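PDB 2ZWR: metallo-beta-lactamase superfamily protein from Thermus thermophilus, which binds zinc at a two-metal site of the metallo-beta-lactamase type and probably acts as a hydrolase. Local coordinates for residues A[15-20]-A[43-48]; A[79-84]-A[101-106]; A[172-177]-A[188-193]. All blocks are in the same frame, centred on the assembly; numbering follows the deposited sequence.

Contact 1: residues A[15-20]-A[43-48]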
loop_
_atom_site.group_PDB
_atom_site.type_symbol
_atom_site.label_atom_id
_atom_site.label_comp_id
_atom_site.label_asym_id
_atom_site.label_seq_id
_atom_site.Cartn_x
_atom_site.Cartn_y
_atom_site.Cartn_z
ATOM N N ALA A 15 -3.426 2.408 6.235
ATOM C CA ALA A 15 -2.099 1.906 6.581
ATOM C C ALA A 15 -2.223 0.583 7.337
ATOM O O ALA A 15 -3.243 0.325 7.971
ATOM C CB ALA A 15 -1.341 2.919 7.437
ATOM N N TYR A 16 -1.192 -0.251 7.268
ATOM C CA TYR A 16 -1.201 -1.525 7.975
ATOM C C TYR A 16 0.109 -1.714 8.703
ATOM O O TYR A 16 1.175 -1.712 8.081
ATOM C CB TYR A 16 -1.475 -2.711 7.017
ATOM C CG TYR A 16 -2.834 -2.629 6.332
ATOM C CD1 TYR A 16 -3.981 -3.151 6.939
ATOM C CD2 TYR A 16 -2.975 -1.995 5.099
ATOM C CE1 TYR A 16 -5.244 -3.047 6.324
ATOM C CE2 TYR A 16 -4.231 -1.887 4.480
ATOM C CZ TYR A 16 -5.355 -2.416 5.102
ATOM O OH TYR A 16 -6.589 -2.316 4.486
ATOM N N LEU A 17 0.019 -1.835 10.026
ATOM C CA LEU A 17 1.135 -2.243 10.861
ATOM C C LEU A 17 1.019 -3.751 11.039
ATOM O O LEU A 17 0.061 -4.250 11.615
ATOM C CB LEU A 17 1.112 -1.511 12.207
ATOM C CG LEU A 17 2.217 -1.842 13.223
ATOM C CD1 LEU A 17 3.624 -1.479 12.711
ATOM C CD2 LEU A 17 1.928 -1.172 14.590
ATOM N N VAL A 18 1.991 -4.471 10.506
ATOM C CA VAL A 18 1.893 -5.920 10.376
ATOM C C VAL A 18 3.078 -6.558 11.083
ATOM O O VAL A 18 4.232 -6.214 10.806
ATOM C CB VAL A 18 1.904 -6.364 8.879
ATOM C CG1 VAL A 18 1.759 -7.881 8.756
ATOM C CG2 VAL A 18 0.811 -5.632 8.078
ATOM N N GLU A 19 2.792 -7.483 11.991
ATOM C CA GLU A 19 3.842 -8.280 12.616
ATOM C C GLU A 19 4.160 -9.453 11.697
ATOM O O GLU A 19 3.299 -10.261 11.407
ATOM C CB GLU A 19 3.425 -8.767 14.014
ATOM C CG GLU A 19 4.592 -9.372 14.827
ATOM C CD GLU A 19 4.270 -9.599 16.316
ATOM O OE1 GLU A 19 3.074 -9.569 16.708
ATOM O OE2 GLU A 19 5.232 -9.811 17.097
ATOM N N THR A 20 5.395 -9.533 11.218
ATOM C CA THR A 20 5.802 -10.654 10.371
ATOM C C THR A 20 6.757 -11.570 11.143
ATOM O O THR A 20 7.198 -11.241 12.248
ATOM C CB THR A 20 6.446 -10.171 9.029
ATOM O OG1 THR A 20 7.848 -9.920 9.206
ATOM C CG2 THR A 20 5.758 -8.894 8.507
ATOM N N THR A 43 0.081 -1.116 20.417
ATOM C CA THR A 43 0.359 -2.476 19.956
ATOM C C THR A 43 1.678 -3.025 20.502
ATOM O O THR A 43 1.873 -4.232 20.545
ATOM C CB THR A 43 0.390 -2.566 18.401
ATOM O OG1 THR A 43 1.378 -1.664 17.891
ATOM C CG2 THR A 43 -0.978 -2.228 17.791
ATOM N N GLY A 44 2.590 -2.131 20.888
ATOM C CA GLY A 44 3.937 -2.513 21.314
ATOM C C GLY A 44 4.829 -2.953 20.164
ATOM O O GLY A 44 5.827 -3.636 20.378
ATOM N N LEU A 45 4.463 -2.567 18.942
ATOM C CA LEU A 45 5.204 -2.961 17.734
ATOM C C LEU A 45 5.938 -1.775 17.101
ATOM O O LEU A 45 5.334 -0.734 16.849
ATOM C CB LEU A 45 4.252 -3.581 16.707
ATOM C CG LEU A 45 3.532 -4.893 17.036
ATOM C CD1 LEU A 45 2.499 -5.198 15.961
ATOM C CD2 LEU A 45 4.529 -6.053 17.173
ATOM N N ILE A 46 7.238 -1.935 16.860
ATOM C CA ILE A 46 8.016 -0.921 16.155
ATOM C C ILE A 46 8.374 -1.448 14.764
ATOM O O ILE A 46 9.076 -2.452 14.650
ATOM C CB ILE A 46 9.322 -0.543 16.906
ATOM C CG1 ILE A 46 9.078 -0.383 18.412
ATOM C CG2 ILE A 46 9.944 0.731 16.306
ATOM C CD1 ILE A 46 10.378 -0.392 19.234
ATOM N N PRO A 47 7.915 -0.761 13.700
ATOM C CA PRO A 47 8.218 -1.242 12.343
ATOM C C PRO A 47 9.721 -1.216 12.066
ATOM O O PRO A 47 10.434 -0.350 12.585
ATOM C CB PRO A 47 7.487 -0.238 11.437
ATOM C CG PRO A 47 7.376 1.005 12.270
ATOM C CD PRO A 47 7.144 0.497 13.677
ATOM N N LEU A 48 10.189 -2.170 11.268
ATOM C CA LEU A 48 11.588 -2.231 10.859
ATOM C C LEU A 48 11.799 -1.603 9.485
ATOM O O LEU A 48 12.928 -1.366 9.064
ATOM C CB LEU A 48 12.069 -3.690 10.837
ATOM C CG LEU A 48 12.054 -4.422 12.182
ATOM C CD1 LEU A 48 12.632 -5.818 12.041
ATOM C CD2 LEU A 48 12.788 -3.616 13.257
#

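Contact 2: residues A[79-84]-A[101-106]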
loop_
_atom_site.group_PDB
_atom_site.type_symbol
_atom_site.label_atom_id
_atom_site.label_comp_id
_atom_site.label_asym_id
_atom_site.label_seq_id
_atom_site.Cartn_x
_atom_site.Cartn_y
_atom_site.Cartn_z
ATOM N N LEU A 79 9.414 2.021 -10.623
ATOM C CA LEU A 79 8.521 2.671 -11.589
ATOM C C LEU A 79 7.577 3.708 -10.936
ATOM O O LEU A 79 6.999 4.533 -11.637
ATOM C CB LEU A 79 7.751 1.649 -12.424
ATOM C CG LEU A 79 8.545 0.912 -13.522
ATOM C CD1 LEU A 79 7.645 -0.019 -14.291
ATOM C CD2 LEU A 79 9.219 1.894 -14.485
ATOM N N ASP A 80 7.456 3.691 -9.608
ATOM C CA ASP A 80 6.699 4.753 -8.896
ATOM C C ASP A 80 7.559 5.874 -8.287
ATOM O O ASP A 80 7.031 6.744 -7.573
ATOM C CB ASP A 80 5.768 4.170 -7.829
ATOM C CG ASP A 80 4.349 3.971 -8.338
ATOM O OD1 ASP A 80 4.160 3.967 -9.572
ATOM O OD2 ASP A 80 3.417 3.837 -7.513
ATOM N N LEU A 81 8.868 5.853 -8.556
ATOM C CA LEU A 81 9.771 6.908 -8.074
ATOM C C LEU A 81 9.369 8.325 -8.507
ATOM O O LEU A 81 9.422 9.240 -7.683
ATOM C CB LEU A 81 11.223 6.656 -8.493
ATOM C CG LEU A 81 12.335 6.381 -7.470
ATOM C CD1 LEU A 81 12.061 6.874 -6.043
ATOM C CD2 LEU A 81 12.724 4.912 -7.485
ATOM N N PRO A 82 9.006 8.523 -9.801
ATOM C CA PRO A 82 8.573 9.867 -10.198
ATOM C C PRO A 82 7.366 10.362 -9.405
ATOM O O PRO A 82 7.316 11.537 -9.049
ATOM C CB PRO A 82 8.236 9.702 -11.687
ATOM C CG PRO A 82 9.110 8.554 -12.122
ATOM C CD PRO A 82 9.022 7.609 -10.964
ATOM N N LEU A 83 6.422 9.468 -9.113
ATOM C CA LEU A 83 5.290 9.802 -8.263
ATOM C C LEU A 83 5.750 10.137 -6.839
ATOM O O LEU A 83 5.286 11.106 -6.234
ATOM C CB LEU A 83 4.271 8.658 -8.236
ATOM C CG LEU A 83 3.465 8.337 -9.494
ATOM C CD1 LEU A 83 2.636 7.079 -9.279
ATOM C CD2 LEU A 83 2.565 9.488 -9.904
ATOM N N TYR A 84 6.682 9.339 -6.328
ATOM C CA TYR A 84 7.177 9.483 -4.969
ATOM C C TYR A 84 7.889 10.819 -4.803
ATOM O O TYR A 84 7.655 11.539 -3.832
ATOM C CB TYR A 84 8.103 8.313 -4.645
ATOM C CG TYR A 84 8.675 8.258 -3.247
ATOM C CD1 TYR A 84 7.999 7.600 -2.217
ATOM C CD2 TYR A 84 9.915 8.823 -2.968
ATOM C CE1 TYR A 84 8.548 7.523 -0.932
ATOM C CE2 TYR A 84 10.466 8.760 -1.708
ATOM C CZ TYR A 84 9.785 8.101 -0.692
ATOM O OH TYR A 84 10.350 8.056 0.562
ATOM N N PRO A 101 8.454 13.176 0.652
ATOM C CA PRO A 101 8.943 11.855 1.019
ATOM C C PRO A 101 10.458 11.772 0.800
ATOM O O PRO A 101 10.943 12.234 -0.229
ATOM C CB PRO A 101 8.180 10.928 0.069
ATOM C CG PRO A 101 6.977 11.723 -0.350
ATOM C CD PRO A 101 7.488 13.110 -0.459
ATOM N N PRO A 102 11.203 11.215 1.779
ATOM C CA PRO A 102 12.667 11.212 1.761
ATOM C C PRO A 102 13.310 10.178 0.834
ATOM O O PRO A 102 12.854 9.036 0.733
ATOM C CB PRO A 102 13.031 10.895 3.222
ATOM C CG PRO A 102 11.919 10.063 3.700
ATOM C CD PRO A 102 10.675 10.570 2.994
ATOM N N LEU A 103 14.386 10.590 0.185
ATOM C CA LEU A 103 15.220 9.681 -0.589
ATOM C C LEU A 103 16.493 9.346 0.188
ATOM O O LEU A 103 16.923 10.140 1.028
ATOM C CB LEU A 103 15.554 10.309 -1.939
ATOM C CG LEU A 103 14.337 10.434 -2.861
ATOM C CD1 LEU A 103 14.514 11.586 -3.826
ATOM C CD2 LEU A 103 14.066 9.124 -3.599
ATOM N N PRO A 104 17.112 8.176 -0.093
ATOM C CA PRO A 104 16.756 7.202 -1.124
ATOM C C PRO A 104 15.726 6.164 -0.669
ATOM O O PRO A 104 15.421 6.058 0.525
ATOM C CB PRO A 104 18.098 6.525 -1.404
ATOM C CG PRO A 104 18.731 6.478 -0.071
ATOM C CD PRO A 104 18.311 7.745 0.646
ATOM N N VAL A 105 15.186 5.418 -1.631
ATOM C CA VAL A 105 14.341 4.271 -1.332
ATOM C C VAL A 105 15.057 2.985 -1.738
ATOM O O VAL A 105 15.982 3.023 -2.546
ATOM C CB VAL A 105 12.941 4.360 -2.017
ATOM C CG1 VAL A 105 12.258 5.660 -1.657
ATOM C CG2 VAL A 105 13.049 4.219 -3.529
ATOM N N ARG A 106 14.619 1.867 -1.166
ATOM C CA ARG A 106 15.070 0.539 -1.563
ATOM C C ARG A 106 14.058 -0.044 -2.540
ATOM O O ARG A 106 12.853 0.159 -2.380
ATOM C CB ARG A 106 15.220 -0.378 -0.343
ATOM C CG ARG A 106 16.264 0.118 0.646
ATOM C CD ARG A 106 16.417 -0.805 1.830
ATOM N NE ARG A 106 17.401 -0.297 2.794
ATOM C CZ ARG A 106 17.780 -0.947 3.894
ATOM N NH1 ARG A 106 17.248 -2.130 4.197
ATOM N NH2 ARG A 106 18.678 -0.408 4.701
HETATM O O HOH W 1 10.599 12.768 -2.653
#

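Contact 3: residues A[172-177]-A[188-193]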
loop_
_atom_site.group_PDB
_atom_site.type_symbol
_atom_site.label_atom_id
_atom_site.label_comp_id
_atom_site.label_asym_id
_atom_site.label_seq_id
_atom_site.Cartn_x
_atom_site.Cartn_y
_atom_site.Cartn_z
ATOM N N LEU A 172 -7.060 -11.965 -9.147
ATOM C CA LEU A 172 -8.206 -12.856 -8.963
ATOM C C LEU A 172 -7.926 -14.331 -9.274
ATOM O O LEU A 172 -8.819 -15.167 -9.145
ATOM C CB LEU A 172 -9.413 -12.349 -9.767
ATOM C CG LEU A 172 -10.376 -11.360 -9.089
ATOM C CD1 LEU A 172 -11.071 -11.988 -7.871
ATOM C CD2 LEU A 172 -9.685 -10.057 -8.706
ATOM N N SER A 173 -6.692 -14.645 -9.665
ATOM C CA SER A 173 -6.269 -16.029 -9.870
ATOM C C SER A 173 -5.641 -16.639 -8.601
ATOM O O SER A 173 -5.394 -17.852 -8.536
ATOM C CB SER A 173 -5.318 -16.131 -11.070
ATOM O OG SER A 173 -3.974 -15.865 -10.695
ATOM N N LEU A 174 -5.377 -15.798 -7.599
ATOM C CA LEU A 174 -4.974 -16.273 -6.276
ATOM C C LEU A 174 -6.170 -16.937 -5.568
ATOM O O LEU A 174 -7.327 -16.694 -5.943
ATOM C CB LEU A 174 -4.408 -15.118 -5.426
ATOM C CG LEU A 174 -3.227 -14.313 -5.981
ATOM C CD1 LEU A 174 -2.875 -13.158 -5.049
ATOM C CD2 LEU A 174 -2.012 -15.199 -6.236
ATOM N N PRO A 175 -5.901 -17.770 -4.542
ATOM C CA PRO A 175 -6.979 -18.481 -3.850
ATOM C C PRO A 175 -8.156 -17.579 -3.452
ATOM O O PRO A 175 -7.937 -16.467 -2.981
ATOM C CB PRO A 175 -6.276 -19.048 -2.613
ATOM C CG PRO A 175 -4.905 -19.297 -3.081
ATOM C CD PRO A 175 -4.583 -18.116 -3.975
ATOM N N PRO A 176 -9.403 -18.044 -3.670
ATOM C CA PRO A 176 -10.599 -17.249 -3.336
ATOM C C PRO A 176 -10.712 -16.862 -1.857
ATOM O O PRO A 176 -11.292 -15.820 -1.547
ATOM C CB PRO A 176 -11.759 -18.166 -3.745
ATOM C CG PRO A 176 -11.169 -19.552 -3.730
ATOM C CD PRO A 176 -9.774 -19.337 -4.274
ATOM N N GLU A 177 -10.154 -17.680 -0.965
ATOM C CA GLU A 177 -10.164 -17.395 0.483
ATOM C C GLU A 177 -9.214 -16.274 0.898
ATOM O O GLU A 177 -9.258 -15.826 2.039
ATOM C CB GLU A 177 -9.843 -18.653 1.310
ATOM C CG GLU A 177 -8.435 -19.209 1.123
ATOM C CD GLU A 177 -8.353 -20.265 0.026
ATOM O OE1 GLU A 177 -9.164 -20.225 -0.920
ATOM O OE2 GLU A 177 -7.464 -21.140 0.096
ATOM N N THR A 188 -12.002 -7.214 2.512
ATOM C CA THR A 188 -12.843 -8.111 1.725
ATOM C C THR A 188 -12.057 -9.415 1.501
ATOM O O THR A 188 -11.012 -9.631 2.144
ATOM C CB THR A 188 -13.308 -7.426 0.388
ATOM O OG1 THR A 188 -14.254 -8.256 -0.295
ATOM C CG2 THR A 188 -12.154 -7.108 -0.529
ATOM N N THR A 189 -12.565 -10.287 0.634
ATOM C CA THR A 189 -11.826 -11.477 0.215
ATOM C C THR A 189 -11.865 -11.529 -1.298
ATOM O O THR A 189 -12.695 -10.868 -1.926
ATOM C CB THR A 189 -12.421 -12.800 0.783
ATOM O OG1 THR A 189 -13.713 -13.034 0.204
ATOM C CG2 THR A 189 -12.516 -12.778 2.318
ATOM N N LEU A 190 -10.975 -12.308 -1.897
ATOM C CA LEU A 190 -11.001 -12.448 -3.342
ATOM C C LEU A 190 -12.286 -13.143 -3.801
ATOM O O LEU A 190 -12.842 -12.789 -4.834
ATOM C CB LEU A 190 -9.754 -13.162 -3.856
ATOM C CG LEU A 190 -8.440 -12.377 -3.803
ATOM C CD1 LEU A 190 -7.304 -13.228 -4.365
ATOM C CD2 LEU A 190 -8.525 -11.048 -4.567
ATOM N N GLY A 191 -12.763 -14.104 -3.010
ATOM C CA GLY A 191 -13.999 -14.839 -3.315
ATOM C C GLY A 191 -15.254 -13.969 -3.262
ATOM O O GLY A 191 -16.121 -14.075 -4.118
ATOM N N LEU A 192 -15.353 -13.105 -2.256
ATOM C CA LEU A 192 -16.476 -12.179 -2.169
ATOM C C LEU A 192 -16.527 -11.246 -3.384
ATOM O O LEU A 192 -17.589 -11.035 -3.966
ATOM C CB LEU A 192 -16.444 -11.368 -0.865
ATOM C CG LEU A 192 -17.431 -10.181 -0.728
ATOM C CD1 LEU A 192 -18.911 -10.605 -0.864
ATOM C CD2 LEU A 192 -17.223 -9.447 0.591
ATOM N N GLU A 193 -15.386 -10.685 -3.759
ATOM C CA GLU A 193 -15.337 -9.798 -4.923
ATOM C C GLU A 193 -15.621 -10.544 -6.229
ATOM O O GLU A 193 -16.265 -9.996 -7.128
ATOM C CB GLU A 193 -14.011 -9.020 -4.991
ATOM C CG GLU A 193 -13.784 -8.067 -3.809
ATOM C CD GLU A 193 -14.983 -7.165 -3.525
ATOM O OE1 GLU A 193 -15.470 -7.171 -2.373
ATOM O OE2 GLU A 193 -15.455 -6.463 -4.457
#

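Contact 1: residues A[15-20]-A[43-48]
The flat carboxylate of E19 receives L45 CD2 squarely over one face: CD2 lies 3.7 Å from E19 CD and 3.8 Å from both OE1 and OE2, so the methyl rests on the group's centre. Beyond this contact, OE1 makes a salt bridge with R2 of the neighbouring strand 2-8. The glutamate suits this partly exposed place because its extended chain, with CG anti to the backbone N (chi1 -169°), serves L45 along its length and R2 at its tip. The two side chains, E19 and L45, cross at about a right angle.

L17 carries most of the apolar contact, its CG anti to the backbone N (chi1 179°) and its two methyls spread over different partners. CD2 packs 4.0 Å from L45 CB and meets T43 tip to tip, 3.4 Å from OG1, while CD1 lies 4.2 Å from P47 CD. The T43 hydroxyl bonds back to L39 O in its own helix and accepts a weak bond from L45 N, 3.4 Å from OG1. Between them G44 takes a positive phi (73°), easy for glycine, which turns the chain out of the helix.

With L39 and F40 also touching L17, helix 33-43 and its exit loop cover strand 13-20. That loop is the return limb of a beta-alpha-beta crossover from strand 23-27 to 50-51, laid on one sheet of the metallo-beta-lactamase alpha-beta/beta-alpha sandwich.

Contact 2: residues A[79-84]-A[101-106]
Y84 is gripped from two faces and at its tip. P101 CB sits over one face, 3.6 Å from the centroid of the Y84 ring, and V105 CG1 over the opposite face, 4.0 Å from that centroid, both as CH-pi contacts. At the edge Y84 OH donates to P102 O across 2.7 Å, from 29° out of the carbonyl plane. CG anti to the backbone N (chi1 -178°) extends the phenol from the helix into the loop.

Beside it L81 and V105 meet tip to tip, L81 CD1 lying 3.8 Å from V105 CG2, and the same L81 CD1 touches L103 CD2 at 3.9 Å. The branched valine thus serves two partners, CG1 the ring and CG2 the leucine. A water lies between P101 O and, more weakly held, Y84 O.

Farther out, P102 packs on V63, A64 and V67 of helix 63-70, and V74 of strand 74-76 touches both Y84 and V105. D80, just before the helix, ties it to neighbouring loops: its carboxylate accepts from A55 N, S126 OG and G128 N and packs on the zinc ligand H54.

Proline's fixed ring presents its CB hydrogens to the face of Y84 at 101, and at 102 leaves the backbone N without a hydrogen. With its proton committed to a carbonyl between apolar faces, Y84 is probably neutral, its ionisation discouraged.

Contact 3: residues A[172-177]-A[188-193]
Two torsions set up the start of helix 190-196. In T189, chi1 of 67° holds OG1 between the backbone N and the carbonyl carbon, the crowded position, where it N-caps the helix by accepting from L192 N, 3.0 Å away and nearly straight at 163°. In L190, CG is anti to the carbonyl carbon (chi1 -72°) and the chain then runs out extended, carrying its methyls toward residues 172-177.

There L190 CD1 wedges against L174 CB at 3.6 Å and at the same distance from P175 O. L172 CD1 lies 3.6 Å from L190 O and 4.3 Å from L190 CD2. Leucine's methyls suit these places, meeting L174 CB and the carbonyl oxygens of P175 and L190.

The polar link is a single backbone bond, G191 N to P176 O at 2.7 Å, with the donor in the carbonyl plane on a lone pair, though clearly bent at the hydrogen. Amides in the first turn of a helix lack carbonyl partners within it, so P176 O supplements the T189 cap from outside. Glycine, without a CB, lets that carbonyl come in close, and P176 CB packs 4.0 Å from G191 CA. From the strand before the helix, T188 OG1 donates to E193 OE1 at 2.6 Å; E193 OE1 accepts on its anti lone pair, and also salt-bridges R148.

The loop 172-177 leads from helix 161-171 into strand 179-182, whose antiparallel neighbour 188-189 is the outermost strand of its sheet. Y133 of strand 130-134 packs on L174 and P175, while L146 and V180 touch L190.

Overall arrangement
From the N terminus, contact 1 closes first: strand 13-20 meets the loop after helix 33-43, enclosing strand 23-27 and that helix. Contact 2 then closes the excursion through helix 87-93, returning the chain to strand 106-107. Contact 3 closes last, around the hairpin of strands 179-182 and 188-189; its turn carries the zinc ligand H184. The three follow in series, none nesting or crossing. Contacts 2 and 3 lie on opposite sides of the chain's centre, about 30 Å apart between centres. Contact 2 borders edge strand 106-107 of the first sheet, the one that holds strand 13-20, and contact 3 borders edge strand 188-189 of the second.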